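Local coordinates for protein carboxypeptidase 1 (Deinococcus radiodurans str. R1, PDB 5GIV) that probably removes amino acids one at a time from the C-terminus of peptides, with broad specificity, as a zinc-dependent metallocarboxypeptidase of the M32 family, at residues M131-S142 against L405-I415; M336-S344 against G495-V503. One frame throughout, in Å; residues are numbered along the deposited sequence.

How the contacts relate
Both contacts belong to one largely helical M32 carboxypeptidase chain, yet they lie far apart, with centres 37 Å from each other and nearest atoms about 12 Å apart. Along the sequence their segments alternate: 131-142, 336-344, 405-415, 495-503. Contact 1 sets helix 128-147 against the loop joining helices 381-393 and 420-439; contact 2 sets the end of helix 333-339 and the turn after it against the C-terminal helix 487-501. The zinc-binding HExxH helix, 257-275, lies in sequence between the two halves of contact 1, and neither contact touches the metal site. Contact 1 thus joins an early helix to a late loop, and contact 2 joins a middle segment to the chain's C-terminal end.

Contact 1 (M131-S142 against L405-I415)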
loop_
_atom_site.group_PDB
_atom_site.type_symbol
_atom_site.label_atom_id
_atom_site.label_comp_id
_atom_site.label_asym_id
_atom_site.label_seq_id
_atom_site.Cartn_x
_atom_site.Cartn_y
_atom_site.Cartn_z
ATOM N N MET A 131 11.439 -13.560 -27.282
ATOM C CA MET A 131 11.783 -12.203 -26.892
ATOM C C MET A 131 12.563 -11.450 -27.964
ATOM O O MET A 131 12.645 -10.216 -27.897
ATOM C CB MET A 131 12.591 -12.215 -25.592
ATOM C CG MET A 131 11.886 -12.898 -24.438
ATOM S SD MET A 131 10.182 -12.350 -24.230
ATOM C CE MET A 131 10.377 -10.576 -24.040
ATOM N N VAL A 132 13.138 -12.151 -28.948
ATOM C CA VAL A 132 13.965 -11.476 -29.953
ATOM C C VAL A 132 13.236 -10.296 -30.588
ATOM O O VAL A 132 13.806 -9.197 -30.628
ATOM C CB VAL A 132 14.478 -12.483 -30.987
ATOM C CG1 VAL A 132 15.088 -11.748 -32.162
ATOM C CG2 VAL A 132 15.506 -13.415 -30.361
ATOM N N PRO A 133 12.010 -10.442 -31.101
ATOM C CA PRO A 133 11.312 -9.261 -31.647
ATOM C C PRO A 133 11.118 -8.136 -30.640
ATOM O O PRO A 133 11.266 -6.965 -31.007
ATOM C CB PRO A 133 9.976 -9.840 -32.143
ATOM C CG PRO A 133 9.844 -11.166 -31.461
ATOM C CD PRO A 133 11.238 -11.681 -31.300
ATOM N N TYR A 134 10.780 -8.448 -29.386
ATOM C CA TYR A 134 10.658 -7.396 -28.375
ATOM C C TYR A 134 11.976 -6.654 -28.184
ATOM O O TYR A 134 11.996 -5.422 -28.072
ATOM C CB TYR A 134 10.199 -7.980 -27.041
ATOM C CG TYR A 134 8.757 -8.425 -26.991
ATOM C CD1 TYR A 134 7.757 -7.545 -26.625
ATOM C CD2 TYR A 134 8.402 -9.732 -27.287
ATOM C CE1 TYR A 134 6.434 -7.952 -26.554
ATOM C CE2 TYR A 134 7.084 -10.150 -27.230
ATOM C CZ TYR A 134 6.102 -9.255 -26.861
ATOM O OH TYR A 134 4.781 -9.660 -26.796
ATOM N N LEU A 135 13.090 -7.386 -28.136
ATOM C CA LEU A 135 14.378 -6.729 -27.959
ATOM C C LEU A 135 14.747 -5.904 -29.185
ATOM O O LEU A 135 15.363 -4.842 -29.058
ATOM C CB LEU A 135 15.460 -7.768 -27.666
ATOM C CG LEU A 135 15.437 -8.497 -26.317
ATOM C CD1 LEU A 135 16.339 -9.728 -26.375
ATOM C CD2 LEU A 135 15.865 -7.558 -25.178
ATOM N N GLU A 136 14.384 -6.374 -30.377
ATOM C CA GLU A 136 14.681 -5.615 -31.588
ATOM C C GLU A 136 13.945 -4.279 -31.590
ATOM O O GLU A 136 14.531 -3.235 -31.901
ATOM C CB GLU A 136 14.347 -6.456 -32.815
ATOM C CG GLU A 136 15.457 -7.451 -33.120
ATOM C CD GLU A 136 15.097 -8.455 -34.198
ATOM O OE1 GLU A 136 13.896 -8.555 -34.567
ATOM O OE2 GLU A 136 16.036 -9.136 -34.680
ATOM N N LYS A 137 12.658 -4.291 -31.237
ATOM C CA LYS A 137 11.924 -3.038 -31.137
ATOM C C LYS A 137 12.484 -2.173 -30.015
ATOM O O LYS A 137 12.561 -0.945 -30.151
ATOM C CB LYS A 137 10.434 -3.304 -30.920
ATOM C CG LYS A 137 9.582 -2.045 -31.034
ATOM C CD LYS A 137 8.087 -2.321 -30.924
ATOM C CE LYS A 137 7.286 -1.030 -31.124
ATOM N NZ LYS A 137 5.813 -1.247 -31.109
ATOM N N THR A 138 12.862 -2.793 -28.892
ATOM C CA THR A 138 13.459 -2.028 -27.802
ATOM C C THR A 138 14.772 -1.386 -28.231
ATOM O O THR A 138 15.032 -0.224 -27.904
ATOM C CB THR A 138 13.671 -2.909 -26.567
ATOM O OG1 THR A 138 12.403 -3.264 -26.011
ATOM C CG2 THR A 138 14.462 -2.148 -25.513
ATOM N N LEU A 139 15.603 -2.113 -28.981
ATOM C CA LEU A 139 16.861 -1.528 -29.438
ATOM C C LEU A 139 16.617 -0.343 -30.360
ATOM O O LEU A 139 17.284 0.691 -30.241
ATOM C CB LEU A 139 17.714 -2.573 -30.144
ATOM C CG LEU A 139 19.020 -1.989 -30.688
ATOM C CD1 LEU A 139 19.895 -1.478 -29.552
ATOM C CD2 LEU A 139 19.772 -3.014 -31.520
ATOM N N ASP A 140 15.654 -0.467 -31.274
ATOM C CA ASP A 140 15.338 0.628 -32.185
ATOM C C ASP A 140 14.810 1.833 -31.419
ATOM O O ASP A 140 15.235 2.967 -31.657
ATOM C CB ASP A 140 14.341 0.147 -33.241
ATOM C CG ASP A 140 13.767 1.282 -34.079
ATOM O OD1 ASP A 140 14.509 1.857 -34.909
ATOM O OD2 ASP A 140 12.558 1.581 -33.922
ATOM N N LEU A 141 13.888 1.605 -30.483
ATOM C CA LEU A 141 13.385 2.700 -29.658
ATOM C C LEU A 141 14.474 3.292 -28.758
ATOM O O LEU A 141 14.454 4.495 -28.477
ATOM C CB LEU A 141 12.206 2.222 -28.813
ATOM C CG LEU A 141 10.948 1.803 -29.576
ATOM C CD1 LEU A 141 9.912 1.191 -28.633
ATOM C CD2 LEU A 141 10.359 2.995 -30.338
ATOM N N SER A 142 15.410 2.474 -28.266
ATOM C CA SER A 142 16.499 3.027 -27.460
ATOM C C SER A 142 17.351 3.989 -28.279
ATOM O O SER A 142 17.707 5.077 -27.809
ATOM C CB SER A 142 17.375 1.909 -26.882
ATOM O OG SER A 142 16.640 1.090 -25.991
ATOM N N LEU A 405 18.332 -14.170 -20.841
ATOM C CA LEU A 405 17.040 -13.885 -20.221
ATOM C C LEU A 405 17.163 -13.561 -18.734
ATOM O O LEU A 405 16.149 -13.257 -18.090
ATOM C CB LEU A 405 16.086 -15.074 -20.401
ATOM C CG LEU A 405 15.680 -15.489 -21.820
ATOM C CD1 LEU A 405 15.034 -16.867 -21.820
ATOM C CD2 LEU A 405 14.719 -14.475 -22.404
ATOM N N GLN A 406 18.382 -13.598 -18.189
ATOM C CA GLN A 406 18.572 -13.567 -16.738
ATOM C C GLN A 406 18.060 -12.272 -16.114
ATOM O O GLN A 406 17.287 -12.299 -15.146
ATOM C CB GLN A 406 20.049 -13.765 -16.401
ATOM C CG GLN A 406 20.380 -13.410 -14.978
ATOM C CD GLN A 406 21.860 -13.510 -14.667
ATOM O OE1 GLN A 406 22.356 -12.809 -13.792
ATOM N NE2 GLN A 406 22.567 -14.399 -15.361
ATOM N N ASP A 407 18.504 -11.132 -16.629
ATOM C CA ASP A 407 18.197 -9.850 -16.016
ATOM C C ASP A 407 17.027 -9.167 -16.719
ATOM O O ASP A 407 16.838 -9.300 -17.932
ATOM C CB ASP A 407 19.438 -8.951 -16.016
ATOM C CG ASP A 407 20.346 -9.201 -14.793
ATOM O OD1 ASP A 407 19.815 -9.322 -13.663
ATOM O OD2 ASP A 407 21.586 -9.288 -14.963
ATOM N N VAL A 408 16.227 -8.441 -15.929
ATOM C CA VAL A 408 15.029 -7.797 -16.455
ATOM C C VAL A 408 15.328 -6.518 -17.235
ATOM O O VAL A 408 14.473 -6.062 -18.006
ATOM C CB VAL A 408 14.036 -7.459 -15.323
ATOM C CG1 VAL A 408 14.527 -6.302 -14.493
ATOM C CG2 VAL A 408 12.669 -7.148 -15.889
ATOM N N HIS A 409 16.521 -5.937 -17.078
ATOM C CA HIS A 409 16.739 -4.559 -17.515
ATOM C C HIS A 409 16.359 -4.347 -18.981
ATOM O O HIS A 409 15.554 -3.466 -19.300
ATOM C CB HIS A 409 18.192 -4.147 -17.255
ATOM C CG HIS A 409 18.597 -4.254 -15.816
ATOM N ND1 HIS A 409 18.493 -5.428 -15.099
ATOM C CD2 HIS A 409 19.093 -3.331 -14.959
ATOM C CE1 HIS A 409 18.922 -5.228 -13.866
ATOM N NE2 HIS A 409 19.281 -3.961 -13.751
ATOM N N TRP A 410 16.916 -5.152 -19.889
ATOM C CA TRP A 410 16.661 -4.948 -21.315
ATOM C C TRP A 410 15.238 -5.310 -21.733
ATOM O O TRP A 410 14.852 -5.027 -22.874
ATOM C CB TRP A 410 17.646 -5.768 -22.149
ATOM C CG TRP A 410 19.084 -5.421 -21.916
ATOM C CD1 TRP A 410 19.578 -4.247 -21.415
ATOM C CD2 TRP A 410 20.220 -6.257 -22.168
ATOM N NE1 TRP A 410 20.948 -4.305 -21.342
ATOM C CE2 TRP A 410 21.367 -5.528 -21.800
ATOM C CE3 TRP A 410 20.378 -7.552 -22.674
ATOM C CZ2 TRP A 410 22.656 -6.051 -21.916
ATOM C CZ3 TRP A 410 21.655 -8.066 -22.793
ATOM C CH2 TRP A 410 22.776 -7.317 -22.417
ATOM N N TYR A 411 14.441 -5.908 -20.849
ATOM C CA TYR A 411 13.081 -6.286 -21.200
ATOM C C TYR A 411 12.030 -5.365 -20.600
ATOM O O TYR A 411 10.869 -5.420 -21.026
ATOM C CB TYR A 411 12.804 -7.729 -20.759
ATOM C CG TYR A 411 13.823 -8.695 -21.298
ATOM C CD1 TYR A 411 13.703 -9.217 -22.580
ATOM C CD2 TYR A 411 14.924 -9.061 -20.539
ATOM C CE1 TYR A 411 14.639 -10.086 -23.078
ATOM C CE2 TYR A 411 15.865 -9.925 -21.033
ATOM C CZ TYR A 411 15.720 -10.433 -22.298
ATOM O OH TYR A 411 16.663 -11.298 -22.794
ATOM N N PHE A 412 12.400 -4.538 -19.621
ATOM C CA PHE A 412 11.490 -3.586 -19.000
ATOM C C PHE A 412 12.010 -2.159 -19.123
ATOM O O PHE A 412 11.582 -1.278 -18.376
ATOM C CB PHE A 412 11.270 -3.951 -17.534
ATOM C CG PHE A 412 10.040 -3.336 -16.934
ATOM C CD1 PHE A 412 9.016 -2.862 -17.744
ATOM C CD2 PHE A 412 9.903 -3.232 -15.558
ATOM C CE1 PHE A 412 7.875 -2.295 -17.192
ATOM C CE2 PHE A 412 8.766 -2.668 -14.995
ATOM C CZ PHE A 412 7.754 -2.197 -15.812
ATOM N N GLY A 413 12.944 -1.921 -20.033
ATOM C CA GLY A 413 13.521 -0.617 -20.211
ATOM C C GLY A 413 14.448 -0.580 -21.407
ATOM O O GLY A 413 14.544 -1.539 -22.181
ATOM N N PRO A 414 15.167 0.524 -21.572
ATOM C CA PRO A 414 16.037 0.665 -22.737
ATOM C C PRO A 414 17.221 -0.278 -22.653
ATOM O O PRO A 414 17.583 -0.781 -21.588
ATOM C CB PRO A 414 16.498 2.129 -22.672
ATOM C CG PRO A 414 15.606 2.794 -21.667
ATOM C CD PRO A 414 15.219 1.708 -20.703
ATOM N N ILE A 415 17.829 -0.505 -23.812
ATOM C CA ILE A 415 19.084 -1.230 -23.928
ATOM C C ILE A 415 20.205 -0.205 -23.996
ATOM O O ILE A 415 20.221 0.642 -24.898
ATOM C CB ILE A 415 19.103 -2.138 -25.165
ATOM C CG1 ILE A 415 18.064 -3.247 -25.029
ATOM C CG2 ILE A 415 20.487 -2.723 -25.365
ATOM C CD1 ILE A 415 17.837 -4.011 -26.320
HETATM O O HOH W 1 12.968 -5.618 -24.660
#
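Leu135 meets the Tyr411 ring obliquely where helix 128-147 packs against the loop between helices 381-393 and 420-439, a buried helix-on-loop contact in this largely helical M32 carboxypeptidase. CD2 of Leu135 comes to 3.5 Å from Tyr411 CE1, while its other methyl, CD1, lies near the phenol oxygen. Met131 reaches the same ring: bent at chi2 and chi3, its chain turns CE toward Tyr411 CD1 (3.9 Å) and leaves CG beside Leu405 CD2. Tyr411 OH is hydrogen-bonded to the backbone of Ala404, which ties the ring back to the residue just before Leu405.

Further along the helix, Thr138 and Ile415 cross at about a right angle, with CG2 of Thr138 3.8 Å from Ile415 CG1. Thr138 CG2 stands anti to the backbone N and enters the loop, also approaching Gly413 O at 3.4 Å. Its OG1 instead serves a polar bridge: water 1 lies 2.8 Å from Thr138 OG1 and donates to Trp410 O, and His111 of helix 102-122 is hydrogen-bonded to the same hydroxyl. Ile415 CD1 runs in against the helix backbone between Leu135 O and Leu139 CB, and its CG2 lies above one face of the Trp410 indole, offset toward the rim.

The direct hydrogen bond between the two segments sits at Ser142. Its OG accepts from Ile415 N at 3.0 Å, nearly straight at 161°, and donates to Thr138 O at 2.8 Å; Ser142 N reaches that carbonyl from the opposite face of its plane.

Contact 2 (M336-S344 against G495-V503); sequences MYRAVNTVS and GKYGELYGV
With chi1 at -68°, Asn341 sets its CG anti to the carbonyl carbon and turns its amide toward Lys496, whose CG stands anti to its own backbone N (chi1 175°) and whose chain, extended from there, crosses the amide side chain at about a right angle. In the largely helical M32 fold, this pair joins the turn after helix 333-339 to the C-terminal helix 487-501. Lys496 NZ donates to Asn341 OD1 at 2.6 Å from well above the carbonyl plane, 43° out of it, not along a lone pair. The ammonium also forms a salt bridge with Glu354, which is hydrogen-bonded to Tyr497 OH as well. At the other end of the amide, Asn341 ND2 donates back to Tyr337 O at 2.9 Å, and it is also bonded to Arg308 O, so both ends of the amide are held.

Leu500 supplies the apolar part of the contact. Its CD1 lies 3.6 Å from Asn341 CB, and its CD2 touches Tyr337 CE2 at 3.5 Å, the ring meeting the methyl obliquely. Arg338 slides past Leu500 in the opposite direction: its CG packs on CD2, which also lies over one face of the guanidinium, while NH1 is in a salt bridge with Glu334 of its own helix. Further along the chain, Val343 CG2 comes obliquely upon the Tyr497 ring, 3.7 Å from CE2.

Three waters extend the joint. Water 2 accepts from Tyr337 OH and donates to Lys496 O and Glu499 OE1; water 3 donates to both Thr342 O and Tyr497 OH; water 4 links Val343 N to Tyr501 OH. The Tyr501 hydroxyl itself donates to Asn341 O at 2.8 Å, this oxygen lying in the plane of the Tyr501 ring, at its edge.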
loop_
_atom_site.group_PDB
_atom_site.type_symbol
_atom_site.label_atom_id
_atom_site.label_comp_id
_atom_site.label_asym_id
_atom_site.label_seq_id
_atom_site.Cartn_x
_atom_site.Cartn_y
_atom_site.Cartn_z
ATOM N N MET A 336 31.969 -17.608 10.944
ATOM C CA MET A 336 30.848 -16.894 10.356
ATOM C C MET A 336 31.332 -15.711 9.529
ATOM O O MET A 336 30.781 -15.432 8.456
ATOM C CB MET A 336 29.879 -16.443 11.446
ATOM C CG MET A 336 28.689 -15.667 10.921
ATOM S SD MET A 336 27.652 -16.670 9.839
ATOM C CE MET A 336 27.169 -17.957 10.958
ATOM N N TYR A 337 32.375 -15.012 9.998
ATOM C CA TYR A 337 32.942 -13.925 9.205
ATOM C C TYR A 337 33.522 -14.435 7.891
ATOM O O TYR A 337 33.365 -13.791 6.846
ATOM C CB TYR A 337 34.011 -13.175 10.000
ATOM C CG TYR A 337 34.958 -12.384 9.122
ATOM C CD1 TYR A 337 34.562 -11.203 8.522
ATOM C CD2 TYR A 337 36.252 -12.837 8.885
ATOM C CE1 TYR A 337 35.425 -10.488 7.710
ATOM C CE2 TYR A 337 37.126 -12.129 8.082
ATOM C CZ TYR A 337 36.712 -10.959 7.498
ATOM O OH TYR A 337 37.587 -10.261 6.698
ATOM N N ARG A 338 34.206 -15.575 7.914
ATOM C CA ARG A 338 34.774 -16.071 6.667
ATOM C C ARG A 338 33.690 -16.585 5.728
ATOM O O ARG A 338 33.820 -16.454 4.507
ATOM C CB ARG A 338 35.799 -17.167 6.944
ATOM C CG ARG A 338 36.916 -16.736 7.870
ATOM C CD ARG A 338 37.763 -17.930 8.291
ATOM N NE ARG A 338 38.998 -18.010 7.521
ATOM C CZ ARG A 338 40.141 -17.456 7.911
ATOM N NH1 ARG A 338 40.195 -16.798 9.067
ATOM N NH2 ARG A 338 41.229 -17.562 7.154
ATOM N N ALA A 339 32.614 -17.149 6.276
ATOM C CA ALA A 339 31.600 -17.772 5.440
ATOM C C ALA A 339 30.811 -16.760 4.620
ATOM O O ALA A 339 30.274 -17.120 3.566
ATOM C CB ALA A 339 30.650 -18.591 6.304
ATOM N N VAL A 340 30.735 -15.501 5.064
ATOM C CA VAL A 340 30.021 -14.479 4.308
ATOM C C VAL A 340 30.901 -13.851 3.239
ATOM O O VAL A 340 30.474 -12.889 2.588
ATOM C CB VAL A 340 29.442 -13.366 5.214
ATOM C CG1 VAL A 340 28.639 -13.957 6.381
ATOM C CG2 VAL A 340 30.524 -12.403 5.682
ATOM N N ASN A 341 32.141 -14.308 3.093
ATOM C CA ASN A 341 33.100 -13.751 2.149
ATOM C C ASN A 341 33.680 -14.825 1.240
ATOM O O ASN A 341 34.863 -14.792 0.893
ATOM C CB ASN A 341 34.229 -13.016 2.871
ATOM C CG ASN A 341 33.760 -11.752 3.561
ATOM O OD1 ASN A 341 33.349 -10.794 2.905
ATOM N ND2 ASN A 341 33.850 -11.728 4.889
ATOM N N THR A 342 32.871 -15.802 0.843
ATOM C CA THR A 342 33.336 -16.759 -0.147
ATOM C C THR A 342 33.306 -16.148 -1.544
ATOM O O THR A 342 32.610 -15.167 -1.807
ATOM C CB THR A 342 32.488 -18.027 -0.124
ATOM O OG1 THR A 342 31.237 -17.771 -0.775
ATOM C CG2 THR A 342 32.290 -18.562 1.294
ATOM N N VAL A 343 34.058 -16.766 -2.454
ATOM C CA VAL A 343 34.196 -16.289 -3.827
ATOM C C VAL A 343 34.082 -17.480 -4.766
ATOM O O VAL A 343 34.535 -18.579 -4.437
ATOM C CB VAL A 343 35.550 -15.573 -4.052
ATOM C CG1 VAL A 343 35.740 -15.246 -5.533
ATOM C CG2 VAL A 343 35.663 -14.323 -3.197
ATOM N N SER A 344 33.466 -17.273 -5.928
ATOM C CA SER A 344 33.461 -18.299 -6.968
ATOM C C SER A 344 32.881 -17.713 -8.245
ATOM O O SER A 344 32.052 -16.802 -8.202
ATOM C CB SER A 344 32.657 -19.534 -6.551
ATOM O OG SER A 344 31.281 -19.229 -6.492
ATOM N N GLY A 495 43.501 -6.096 0.278
ATOM C CA GLY A 495 43.795 -6.275 1.689
ATOM C C GLY A 495 42.873 -7.281 2.352
ATOM O O GLY A 495 43.317 -8.146 3.114
ATOM N N LYS A 496 41.570 -7.173 2.086
ATOM C CA LYS A 496 40.614 -8.047 2.756
ATOM C C LYS A 496 40.791 -9.500 2.329
ATOM O O LYS A 496 40.892 -10.400 3.174
ATOM C CB LYS A 496 39.189 -7.573 2.469
ATOM C CG LYS A 496 38.111 -8.493 3.021
ATOM C CD LYS A 496 36.724 -7.989 2.630
ATOM C CE LYS A 496 35.652 -8.901 3.188
ATOM N NZ LYS A 496 34.297 -8.420 2.864
ATOM N N TYR A 497 40.837 -9.748 1.019
ATOM C CA TYR A 497 40.903 -11.114 0.523
ATOM C C TYR A 497 42.319 -11.659 0.538
ATOM O O TYR A 497 42.507 -12.868 0.710
ATOM C CB TYR A 497 40.290 -11.174 -0.877
ATOM C CG TYR A 497 38.791 -11.046 -0.777
ATOM C CD1 TYR A 497 38.173 -9.800 -0.807
ATOM C CD2 TYR A 497 37.995 -12.172 -0.571
ATOM C CE1 TYR A 497 36.804 -9.689 -0.673
ATOM C CE2 TYR A 497 36.632 -12.069 -0.429
ATOM C CZ TYR A 497 36.039 -10.833 -0.485
ATOM O OH TYR A 497 34.678 -10.747 -0.337
ATOM N N GLY A 498 43.322 -10.791 0.408
ATOM C CA GLY A 498 44.681 -11.235 0.652
ATOM C C GLY A 498 44.842 -11.844 2.029
ATOM O O GLY A 498 45.494 -12.877 2.186
ATOM N N GLU A 499 44.209 -11.243 3.038
ATOM C CA GLU A 499 44.338 -11.741 4.403
ATOM C C GLU A 499 43.408 -12.918 4.684
ATOM O O GLU A 499 43.751 -13.786 5.496
ATOM C CB GLU A 499 44.076 -10.610 5.398
ATOM C CG GLU A 499 44.564 -10.902 6.811
ATOM C CD GLU A 499 43.509 -11.577 7.675
ATOM O OE1 GLU A 499 42.339 -11.128 7.636
ATOM O OE2 GLU A 499 43.842 -12.553 8.392
ATOM N N LEU A 500 42.239 -12.968 4.033
ATOM C CA LEU A 500 41.312 -14.077 4.249
ATOM C C LEU A 500 41.861 -15.376 3.682
ATOM O O LEU A 500 41.764 -16.427 4.327
ATOM C CB LEU A 500 39.950 -13.770 3.623
ATOM C CG LEU A 500 38.888 -13.122 4.513
ATOM C CD1 LEU A 500 37.746 -12.571 3.684
ATOM C CD2 LEU A 500 38.369 -14.123 5.531
ATOM N N TYR A 501 42.470 -15.323 2.496
ATOM C CA TYR A 501 42.863 -16.524 1.774
ATOM C C TYR A 501 44.370 -16.725 1.684
ATOM O O TYR A 501 44.813 -17.666 1.011
ATOM C CB TYR A 501 42.260 -16.503 0.361
ATOM C CG TYR A 501 40.758 -16.581 0.403
ATOM C CD1 TYR A 501 39.984 -15.455 0.653
ATOM C CD2 TYR A 501 40.114 -17.802 0.269
ATOM C CE1 TYR A 501 38.603 -15.546 0.723
ATOM C CE2 TYR A 501 38.747 -17.905 0.340
ATOM C CZ TYR A 501 37.993 -16.780 0.566
ATOM O OH TYR A 501 36.627 -16.906 0.640
ATOM N N GLY A 502 45.166 -15.868 2.323
ATOM C CA GLY A 502 46.608 -15.991 2.201
ATOM C C GLY A 502 47.089 -15.872 0.774
ATOM O O GLY A 502 47.914 -16.680 0.335
ATOM N N VAL A 503 46.573 -14.906 0.028
ATOM C CA VAL A 503 46.988 -14.727 -1.356
ATOM C C VAL A 503 47.519 -13.321 -1.575
ATOM O O VAL A 503 47.967 -12.998 -2.677
ATOM C CB VAL A 503 45.834 -15.029 -2.340
ATOM C CG1 VAL A 503 45.332 -16.443 -2.148
ATOM C CG2 VAL A 503 44.699 -14.042 -2.156
ATOM O OXT VAL A 503 47.514 -12.485 -0.667
HETATM O O HOH W 2 40.229 -10.130 6.013
HETATM O O HOH W 3 32.653 -12.336 -1.205
HETATM O O HOH W 4 35.841 -18.922 -1.181
#